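Local coordinates for D-isomer specific 2-hydroxyacid dehydrogenase family protein (Desulfovibrio vulgaris, PDB 5TX7) that probably uses NAD to oxidise the hydroxyl of D-2-hydroxyacids, or to reduce the matching 2-keto acids, though its own substrate is not established, at residues T215-A221 / P240-A246; S18-I22 / M299-A303; T51-D57 / D78-V82. All coordinates share one frame; numbering follows the deposited sequence.

Contact 1 (T215-A221 / P240-A246); sequences TEGLVDA and PLLDERA
V219 and L242 run alongside each other in the same direction, and the CD2 methyl of L242 sits 3.5 Å from V219 CB. A chi1 of -177° sets CG1 of V219 anti to the backbone N, and both valine methyls then touch that one L242 branch as well. T215 and L241 are also set alongside each other, nearer the start of both segments: L241 CD2 reaches 3.6 Å from T215 OG1, a hydroxyl whose hydrogen-bonding partners are P210 O and T212 N. Further on, the methyls of A221 and A246 meet at 4.0 Å between CB atoms, where two helices start.

Between these pairs the backbones join as a single parallel-type bridge at V219 and L242. V219 N bonds to L241 O at 3.0 Å, and V219 O takes D243 N at 2.9 Å in an almost straight bond. G217 N adds a bond to P240 O at 2.9 Å, made at the type II turn T215-L218. The two loops follow strands 204-207 and 231-235, neighbours in the parallel Rossmann-type sheet of the NAD-binding domain, and L207 and L233 pack against V219 and L242.

D220 and D243 occupy the N-cap positions of the two helices; D220 caps R223 N, while D243 makes a weak bond to R245 N. A water held at 2.8 Å from D243 OD2 donates to that carboxylate and accepts from A221 N.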
loop_
_atom_site.group_PDB
_atom_site.type_symbol
_atom_site.label_atom_id
_atom_site.label_comp_id
_atom_site.label_asym_id
_atom_site.label_seq_id
_atom_site.Cartn_x
_atom_site.Cartn_y
_atom_site.Cartn_z
ATOM N N THR A 215 -11.166 -26.479 -6.411
ATOM C CA THR A 215 -10.833 -25.312 -5.584
ATOM C C THR A 215 -12.027 -24.565 -5.003
ATOM O O THR A 215 -11.826 -23.643 -4.213
ATOM C CB THR A 215 -9.926 -24.309 -6.330
ATOM O OG1 THR A 215 -10.617 -23.756 -7.456
ATOM C CG2 THR A 215 -8.636 -24.980 -6.792
ATOM N N GLU A 216 -13.264 -24.952 -5.338
ATOM C CA GLU A 216 -14.423 -24.375 -4.654
ATOM C C GLU A 216 -14.349 -24.660 -3.129
ATOM O O GLU A 216 -14.117 -25.788 -2.707
ATOM C CB GLU A 216 -15.753 -24.852 -5.218
ATOM C CG GLU A 216 -16.928 -24.188 -4.484
ATOM C CD GLU A 216 -18.229 -24.119 -5.274
ATOM O OE1 GLU A 216 -18.200 -23.832 -6.498
ATOM O OE2 GLU A 216 -19.298 -24.323 -4.649
ATOM N N GLY A 217 -14.517 -23.608 -2.327
ATOM C CA GLY A 217 -14.494 -23.702 -0.870
ATOM C C GLY A 217 -13.161 -24.136 -0.303
ATOM O O GLY A 217 -13.101 -24.838 0.718
ATOM N N LEU A 218 -12.095 -23.713 -0.971
ATOM C CA LEU A 218 -10.715 -24.000 -0.569
ATOM C C LEU A 218 -10.431 -23.464 0.828
ATOM O O LEU A 218 -9.909 -24.176 1.680
ATOM C CB LEU A 218 -9.778 -23.359 -1.599
ATOM C CG LEU A 218 -8.279 -23.415 -1.588
ATOM C CD1 LEU A 218 -7.824 -23.207 -3.030
ATOM C CD2 LEU A 218 -7.692 -22.351 -0.681
ATOM N N VAL A 219 -10.765 -22.192 1.041
ATOM C CA VAL A 219 -10.644 -21.563 2.352
ATOM C C VAL A 219 -11.894 -21.918 3.171
ATOM O O VAL A 219 -12.913 -21.196 3.158
ATOM C CB VAL A 219 -10.456 -20.046 2.239
ATOM C CG1 VAL A 219 -10.266 -19.419 3.627
ATOM C CG2 VAL A 219 -9.262 -19.754 1.324
ATOM N N ASP A 220 -11.798 -23.057 3.858
ATOM C CA ASP A 220 -12.887 -23.593 4.663
ATOM C C ASP A 220 -12.546 -23.543 6.145
ATOM O O ASP A 220 -11.416 -23.213 6.524
ATOM C CB ASP A 220 -13.259 -25.019 4.203
ATOM C CG ASP A 220 -12.114 -26.034 4.310
ATOM O OD1 ASP A 220 -10.990 -25.699 4.753
ATOM O OD2 ASP A 220 -12.359 -27.202 3.925
ATOM N N ALA A 221 -13.534 -23.888 6.969
ATOM C CA ALA A 221 -13.391 -23.896 8.425
ATOM C C ALA A 221 -12.146 -24.623 8.913
ATOM O O ALA A 221 -11.507 -24.138 9.837
ATOM C CB ALA A 221 -14.639 -24.491 9.087
ATOM N N PRO A 240 -16.295 -17.727 -4.717
ATOM C CA PRO A 240 -16.530 -19.101 -4.253
ATOM C C PRO A 240 -15.297 -19.906 -3.824
ATOM O O PRO A 240 -15.442 -21.047 -3.395
ATOM C CB PRO A 240 -17.248 -19.769 -5.449
ATOM C CG PRO A 240 -17.863 -18.652 -6.198
ATOM C CD PRO A 240 -16.886 -17.500 -6.051
ATOM N N LEU A 241 -14.105 -19.335 -3.916
ATOM C CA LEU A 241 -12.927 -19.923 -3.280
ATOM C C LEU A 241 -13.039 -19.973 -1.747
ATOM O O LEU A 241 -12.353 -20.770 -1.117
ATOM C CB LEU A 241 -11.650 -19.181 -3.710
ATOM C CG LEU A 241 -11.252 -19.253 -5.174
ATOM C CD1 LEU A 241 -10.022 -18.401 -5.414
ATOM C CD2 LEU A 241 -10.981 -20.683 -5.599
ATOM N N LEU A 242 -13.900 -19.148 -1.158
ATOM C CA LEU A 242 -14.111 -19.111 0.299
ATOM C C LEU A 242 -15.422 -19.731 0.719
ATOM O O LEU A 242 -16.403 -19.633 -0.016
ATOM C CB LEU A 242 -14.220 -17.660 0.771
ATOM C CG LEU A 242 -13.219 -16.609 0.410
ATOM C CD1 LEU A 242 -13.559 -15.331 1.163
ATOM C CD2 LEU A 242 -11.891 -17.158 0.827
ATOM N N ASP A 243 -15.438 -20.312 1.921
ATOM C CA ASP A 243 -16.684 -20.526 2.666
ATOM C C ASP A 243 -16.881 -19.237 3.461
ATOM O O ASP A 243 -16.208 -19.009 4.471
ATOM C CB ASP A 243 -16.581 -21.761 3.577
ATOM C CG ASP A 243 -17.822 -21.958 4.478
ATOM O OD1 ASP A 243 -18.774 -21.151 4.432
ATOM O OD2 ASP A 243 -17.850 -22.935 5.256
ATOM N N GLU A 244 -17.786 -18.389 2.979
ATOM C CA GLU A 244 -17.996 -17.039 3.526
ATOM C C GLU A 244 -18.391 -17.048 5.006
ATOM O O GLU A 244 -17.993 -16.156 5.760
ATOM C CB GLU A 244 -19.033 -16.257 2.686
ATOM C CG GLU A 244 -18.580 -15.964 1.245
ATOM C CD GLU A 244 -19.460 -14.960 0.507
ATOM O OE1 GLU A 244 -20.654 -14.768 0.884
ATOM O OE2 GLU A 244 -18.963 -14.344 -0.475
ATOM N N ARG A 245 -19.142 -18.070 5.411
ATOM C CA ARG A 245 -19.558 -18.254 6.806
ATOM C C ARG A 245 -18.362 -18.471 7.734
ATOM O O ARG A 245 -18.197 -17.788 8.734
ATOM C CB ARG A 245 -20.537 -19.436 6.901
ATOM C CG ARG A 245 -21.007 -19.816 8.301
ATOM C CD ARG A 245 -21.549 -18.637 9.105
ATOM N NE ARG A 245 -22.735 -18.036 8.486
ATOM C CZ ARG A 245 -23.571 -17.183 9.088
ATOM N NH1 ARG A 245 -23.388 -16.804 10.359
ATOM N NH2 ARG A 245 -24.614 -16.706 8.407
ATOM N N ALA A 246 -17.526 -19.431 7.381
ATOM C CA ALA A 246 -16.333 -19.760 8.164
ATOM C C ALA A 246 -15.397 -18.569 8.316
ATOM O O ALA A 246 -14.819 -18.354 9.391
ATOM C CB ALA A 246 -15.600 -20.936 7.545
HETATM O O HOH W 1 -15.992 -24.859 6.080
#

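Contact 2 (S18-I22 / M299-A303)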
loop_
_atom_site.group_PDB
_atom_site.type_symbol
_atom_site.label_atom_id
_atom_site.label_comp_id
_atom_site.label_asym_id
_atom_site.label_seq_id
_atom_site.Cartn_x
_atom_site.Cartn_y
_atom_site.Cartn_z
ATOM N N SER A 18 -8.337 5.998 -24.160
ATOM C CA SER A 18 -8.717 6.318 -25.527
ATOM C C SER A 18 -9.103 5.063 -26.304
ATOM O O SER A 18 -8.427 4.043 -26.211
ATOM C CB SER A 18 -7.540 6.989 -26.229
ATOM O OG SER A 18 -7.854 7.264 -27.579
ATOM N N TRP A 19 -10.187 5.165 -27.073
ATOM C CA TRP A 19 -10.579 4.117 -28.021
ATOM C C TRP A 19 -9.767 4.200 -29.327
ATOM O O TRP A 19 -9.944 3.361 -30.204
ATOM C CB TRP A 19 -12.079 4.214 -28.343
ATOM C CG TRP A 19 -12.937 3.878 -27.209
ATOM C CD1 TRP A 19 -13.532 4.748 -26.345
ATOM C CD2 TRP A 19 -13.297 2.573 -26.774
ATOM N NE1 TRP A 19 -14.239 4.060 -25.392
ATOM C CE2 TRP A 19 -14.118 2.718 -25.637
ATOM C CE3 TRP A 19 -13.004 1.278 -27.237
ATOM C CZ2 TRP A 19 -14.649 1.626 -24.953
ATOM C CZ3 TRP A 19 -13.532 0.186 -26.551
ATOM C CH2 TRP A 19 -14.343 0.379 -25.412
ATOM N N ALA A 20 -8.886 5.190 -29.460
ATOM C CA ALA A 20 -8.148 5.404 -30.715
ATOM C C ALA A 20 -7.547 4.141 -31.373
ATOM O O ALA A 20 -7.647 3.990 -32.596
ATOM C CB ALA A 20 -7.076 6.470 -30.533
ATOM N N PRO A 21 -6.945 3.233 -30.584
ATOM C CA PRO A 21 -6.411 2.011 -31.213
ATOM C C PRO A 21 -7.462 1.148 -31.912
ATOM O O PRO A 21 -7.153 0.530 -32.923
ATOM C CB PRO A 21 -5.783 1.250 -30.036
ATOM C CG PRO A 21 -5.458 2.312 -29.038
ATOM C CD PRO A 21 -6.565 3.324 -29.164
ATOM N N ILE A 22 -8.684 1.116 -31.379
ATOM C CA ILE A 22 -9.808 0.410 -32.004
ATOM C C ILE A 22 -10.377 1.237 -33.183
ATOM O O ILE A 22 -10.714 0.680 -34.215
ATOM C CB ILE A 22 -10.957 0.127 -31.010
ATOM C CG1 ILE A 22 -10.461 -0.528 -29.705
ATOM C CG2 ILE A 22 -12.032 -0.745 -31.653
ATOM C CD1 ILE A 22 -9.951 -1.937 -29.813
ATOM N N MET A 299 -6.902 -2.258 -23.757
ATOM C CA MET A 299 -7.333 -1.604 -24.988
ATOM C C MET A 299 -6.413 -1.972 -26.143
ATOM O O MET A 299 -6.885 -2.361 -27.196
ATOM C CB MET A 299 -7.359 -0.085 -24.803
ATOM C CG MET A 299 -7.887 0.708 -26.001
ATOM S SD MET A 299 -9.659 0.558 -26.279
ATOM C CE MET A 299 -10.286 1.443 -24.849
ATOM N N ASP A 300 -5.097 -1.828 -25.937
ATOM C CA ASP A 300 -4.097 -2.146 -26.964
ATOM C C ASP A 300 -4.146 -3.607 -27.404
ATOM O O ASP A 300 -4.093 -3.891 -28.615
ATOM C CB ASP A 300 -2.685 -1.833 -26.482
ATOM C CG ASP A 300 -2.355 -0.336 -26.483
ATOM O OD1 ASP A 300 -2.866 0.420 -27.344
ATOM O OD2 ASP A 300 -1.534 0.082 -25.617
ATOM N N SER A 301 -4.255 -4.522 -26.436
ATOM C CA SER A 301 -4.333 -5.958 -26.728
ATOM C C SER A 301 -5.606 -6.322 -27.476
ATOM O O SER A 301 -5.581 -7.188 -28.337
ATOM C CB SER A 301 -4.243 -6.796 -25.447
ATOM O OG SER A 301 -2.976 -6.669 -24.818
ATOM N N THR A 302 -6.712 -5.662 -27.146
ATOM C CA THR A 302 -7.954 -5.794 -27.904
ATOM C C THR A 302 -7.793 -5.293 -29.361
ATOM O O THR A 302 -8.299 -5.935 -30.293
ATOM C CB THR A 302 -9.095 -5.051 -27.194
ATOM O OG1 THR A 302 -9.249 -5.616 -25.879
ATOM C CG2 THR A 302 -10.403 -5.165 -27.954
ATOM N N ALA A 303 -7.092 -4.177 -29.563
ATOM C CA ALA A 303 -6.793 -3.709 -30.928
ATOM C C ALA A 303 -5.922 -4.721 -31.689
ATOM O O ALA A 303 -6.157 -4.980 -32.879
ATOM C CB ALA A 303 -6.121 -2.349 -30.910
#
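A methionine methyl lies over the face of a tryptophan: CE of M299 is 3.8 Å from the centroid of the six-membered ring of W19, a CH-pi contact only 17° off the ring normal. The sulfur takes part as well, but obliquely. M299 SD stands 4.3 Å from the same centroid at 40° to the normal, a Met-aromatic contact displaced toward the CE3 side of the ring. CG of M299 leaves anti to its backbone N (chi1 -176°), and the chain then bends at both later torsions, which folds the thioether back, roughly perpendicular to the tryptophan side chain, so that CE and SD both meet the indole.

I22 comes in from another direction, with CG1 at the ring edge and 3.7 Å from M299 SD, so the sulfur touches both the indole and the isoleucine, which approach it at an acute angle to each other. Its CD1 carries on to T302 CG2 at 3.8 Å. P21 meets the long helix too, its CB 3.7 Å from A303 CB and its CG against the carboxylate oxygen OD1 of D300. No hydrogen bond crosses the contact; S18 OG instead accepts from A20 N, capping the turn into the short helix.

Helix 20-23 packs beside the long helix 292-310, while W19 and I22 extend to L28 of the outermost strand 27-30 and to A6 and I4 of its neighbour, strand 3-6, in the five-stranded parallel sheet.

Contact 3 (T51-D57 / D78-V82)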
loop_
_atom_site.group_PDB
_atom_site.type_symbol
_atom_site.label_atom_id
_atom_site.label_comp_id
_atom_site.label_asym_id
_atom_site.label_seq_id
_atom_site.Cartn_x
_atom_site.Cartn_y
_atom_site.Cartn_z
ATOM N N THR A 51 -17.178 -7.351 -25.787
ATOM C CA THR A 51 -17.941 -7.533 -24.570
ATOM C C THR A 51 -16.970 -7.750 -23.410
ATOM O O THR A 51 -15.966 -8.431 -23.552
ATOM C CB THR A 51 -18.920 -8.725 -24.664
ATOM O OG1 THR A 51 -19.595 -8.901 -23.415
ATOM C CG2 THR A 51 -18.214 -10.054 -25.023
ATOM N N ASN A 52 -17.261 -7.125 -22.279
ATOM C CA ASN A 52 -16.581 -7.424 -21.034
ATOM C C ASN A 52 -17.433 -8.462 -20.301
ATOM O O ASN A 52 -17.039 -9.608 -20.179
ATOM C CB ASN A 52 -16.363 -6.139 -20.215
ATOM C CG ASN A 52 -15.371 -6.318 -19.082
ATOM O OD1 ASN A 52 -15.177 -7.418 -18.573
ATOM N ND2 ASN A 52 -14.730 -5.221 -18.688
ATOM N N LYS A 53 -18.608 -8.054 -19.842
ATOM C CA LYS A 53 -19.505 -8.933 -19.090
ATOM C C LYS A 53 -20.896 -9.061 -19.710
ATOM O O LYS A 53 -21.776 -9.652 -19.094
ATOM C CB LYS A 53 -19.635 -8.436 -17.633
ATOM C CG LYS A 53 -18.350 -8.426 -16.834
ATOM C CD LYS A 53 -17.763 -9.817 -16.633
ATOM C CE LYS A 53 -16.470 -9.769 -15.814
ATOM N NZ LYS A 53 -15.270 -9.484 -16.657
ATOM N N VAL A 54 -21.114 -8.520 -20.907
ATOM C CA VAL A 54 -22.402 -8.697 -21.587
ATOM C C VAL A 54 -22.459 -10.137 -22.111
ATOM O O VAL A 54 -21.546 -10.575 -22.805
ATOM C CB VAL A 54 -22.603 -7.694 -22.723
ATOM C CG1 VAL A 54 -23.887 -8.001 -23.490
ATOM C CG2 VAL A 54 -22.662 -6.279 -22.150
ATOM N N PRO A 55 -23.509 -10.879 -21.744
ATOM C CA PRO A 55 -23.560 -12.294 -22.118
ATOM C C PRO A 55 -23.913 -12.522 -23.583
ATOM O O PRO A 55 -24.706 -11.768 -24.122
ATOM C CB PRO A 55 -24.646 -12.871 -21.193
ATOM C CG PRO A 55 -25.482 -11.702 -20.820
ATOM C CD PRO A 55 -24.601 -10.504 -20.831
ATOM N N LEU A 56 -23.305 -13.536 -24.204
ATOM C CA LEU A 56 -23.633 -13.947 -25.570
ATOM C C LEU A 56 -23.816 -15.456 -25.624
ATOM O O LEU A 56 -22.855 -16.212 -25.501
ATOM C CB LEU A 56 -22.531 -13.528 -26.531
ATOM C CG LEU A 56 -22.275 -12.027 -26.645
ATOM C CD1 LEU A 56 -20.969 -11.791 -27.394
ATOM C CD2 LEU A 56 -23.452 -11.334 -27.328
ATOM N N ASP A 57 -25.063 -15.873 -25.799
ATOM C CA ASP A 57 -25.436 -17.293 -25.886
ATOM C C ASP A 57 -25.664 -17.698 -27.345
ATOM O O ASP A 57 -25.465 -16.897 -28.249
ATOM C CB ASP A 57 -26.688 -17.550 -25.018
ATOM C CG ASP A 57 -27.940 -16.817 -25.515
ATOM O OD1 ASP A 57 -27.858 -15.944 -26.397
ATOM O OD2 ASP A 57 -29.030 -17.118 -25.013
ATOM N N ASP A 78 -16.594 -16.302 -19.143
ATOM C CA ASP A 78 -17.566 -17.281 -18.621
ATOM C C ASP A 78 -18.997 -17.001 -19.085
ATOM O O ASP A 78 -19.801 -17.918 -19.158
ATOM C CB ASP A 78 -17.505 -17.371 -17.077
ATOM C CG ASP A 78 -17.783 -18.800 -16.555
ATOM O OD1 ASP A 78 -17.152 -19.772 -17.053
ATOM O OD2 ASP A 78 -18.629 -18.959 -15.638
ATOM N N LYS A 79 -19.304 -15.736 -19.396
ATOM C CA LYS A 79 -20.628 -15.325 -19.894
ATOM C C LYS A 79 -20.778 -15.410 -21.434
ATOM O O LYS A 79 -21.825 -15.075 -21.964
ATOM C CB LYS A 79 -20.976 -13.923 -19.366
ATOM C CG LYS A 79 -21.138 -13.885 -17.840
ATOM C CD LYS A 79 -21.357 -12.486 -17.261
ATOM C CE LYS A 79 -22.839 -12.136 -17.087
ATOM N NZ LYS A 79 -23.097 -10.671 -16.872
ATOM N N VAL A 80 -19.743 -15.864 -22.138
ATOM C CA VAL A 80 -19.793 -16.051 -23.576
ATOM C C VAL A 80 -19.764 -17.538 -23.913
ATOM O O VAL A 80 -18.805 -18.219 -23.594
ATOM C CB VAL A 80 -18.595 -15.367 -24.264
ATOM C CG1 VAL A 80 -18.660 -15.553 -25.782
ATOM C CG2 VAL A 80 -18.580 -13.877 -23.927
ATOM N N ASP A 81 -20.810 -18.033 -24.576
ATOM C CA ASP A 81 -20.834 -19.416 -25.046
ATOM C C ASP A 81 -19.912 -19.542 -26.259
ATOM O O ASP A 81 -20.368 -19.498 -27.398
ATOM C CB ASP A 81 -22.263 -19.867 -25.372
ATOM C CG ASP A 81 -22.356 -21.367 -25.637
ATOM O OD1 ASP A 81 -21.302 -22.007 -25.873
ATOM O OD2 ASP A 81 -23.476 -21.921 -25.613
ATOM N N VAL A 82 -18.616 -19.691 -25.987
ATOM C CA VAL A 82 -17.599 -19.686 -27.039
ATOM C C VAL A 82 -17.638 -20.947 -27.899
ATOM O O VAL A 82 -17.162 -20.925 -29.039
ATOM C CB VAL A 82 -16.161 -19.432 -26.515
ATOM C CG1 VAL A 82 -16.081 -18.106 -25.763
ATOM C CG2 VAL A 82 -15.649 -20.575 -25.646
#
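K79 brings the end of its side chain up to the carbonyl oxygen of K53, with CD and CE each 3.4 Å from K53 O and the ammonium NZ hydrogen-bonded to that oxygen at 2.8 Å. The donor lies in the carbonyl plane. The lysine runs extended through chi2 and then turns at chi3 (94°), and this bend carries NZ to the carbonyl. The carbonyl oxygen of the same residue, K79 O, accepts from L56 N at 3.1 Å and also receives a CA-H...O contact from P55 CA.

A second backbone bond, D81 N to L56 O at 2.9 Å, completes a single parallel-type bridge between L56 and V80. The side chains of T51 and V80 pass with opposite headings and touch through their CG2 methyls at 4.0 Å. The hydroxyl of T51 turns the other way, with OG1 anti to the backbone N (chi1 177°), and donates to V54 O at 2.6 Å on a lone pair, tying the bend of the loop to its start. K53 NZ is held by N52 OD1 and makes a cation-pi contact with W136 of the second subunit.

D57 and D81 cap the helices that follow, through A60 N and A84 N respectively. The two loops link the ends of the adjacent parallel strands 48-51 and 69-72 to helices 58-62 and 82-87, while L56 touches I39 of helix 39-43 and V70 of strand 69-72.

In the fold
Contacts 2 and 3 belong to the five-stranded sheet and its surroundings, contact 1 to the seven-stranded NAD-binding sheet. Contacts 1 and 3 are alike in plan: in each, two loops that follow neighbouring parallel strands bridge just before their helices. Their centres are 26 Å apart and their nearest atoms about 9 Å. Contact 2 differs, bringing helix 292-310 from near the end of the chain back to helix 20-23 near its start; its centre is 20 Å from that of contact 3 and 37 Å from that of contact 1. The L218 side chain of contact 1 comes close to, but does not meet, the turn with G155, G157 and G160, a Rossmann-type pattern that probably binds NAD.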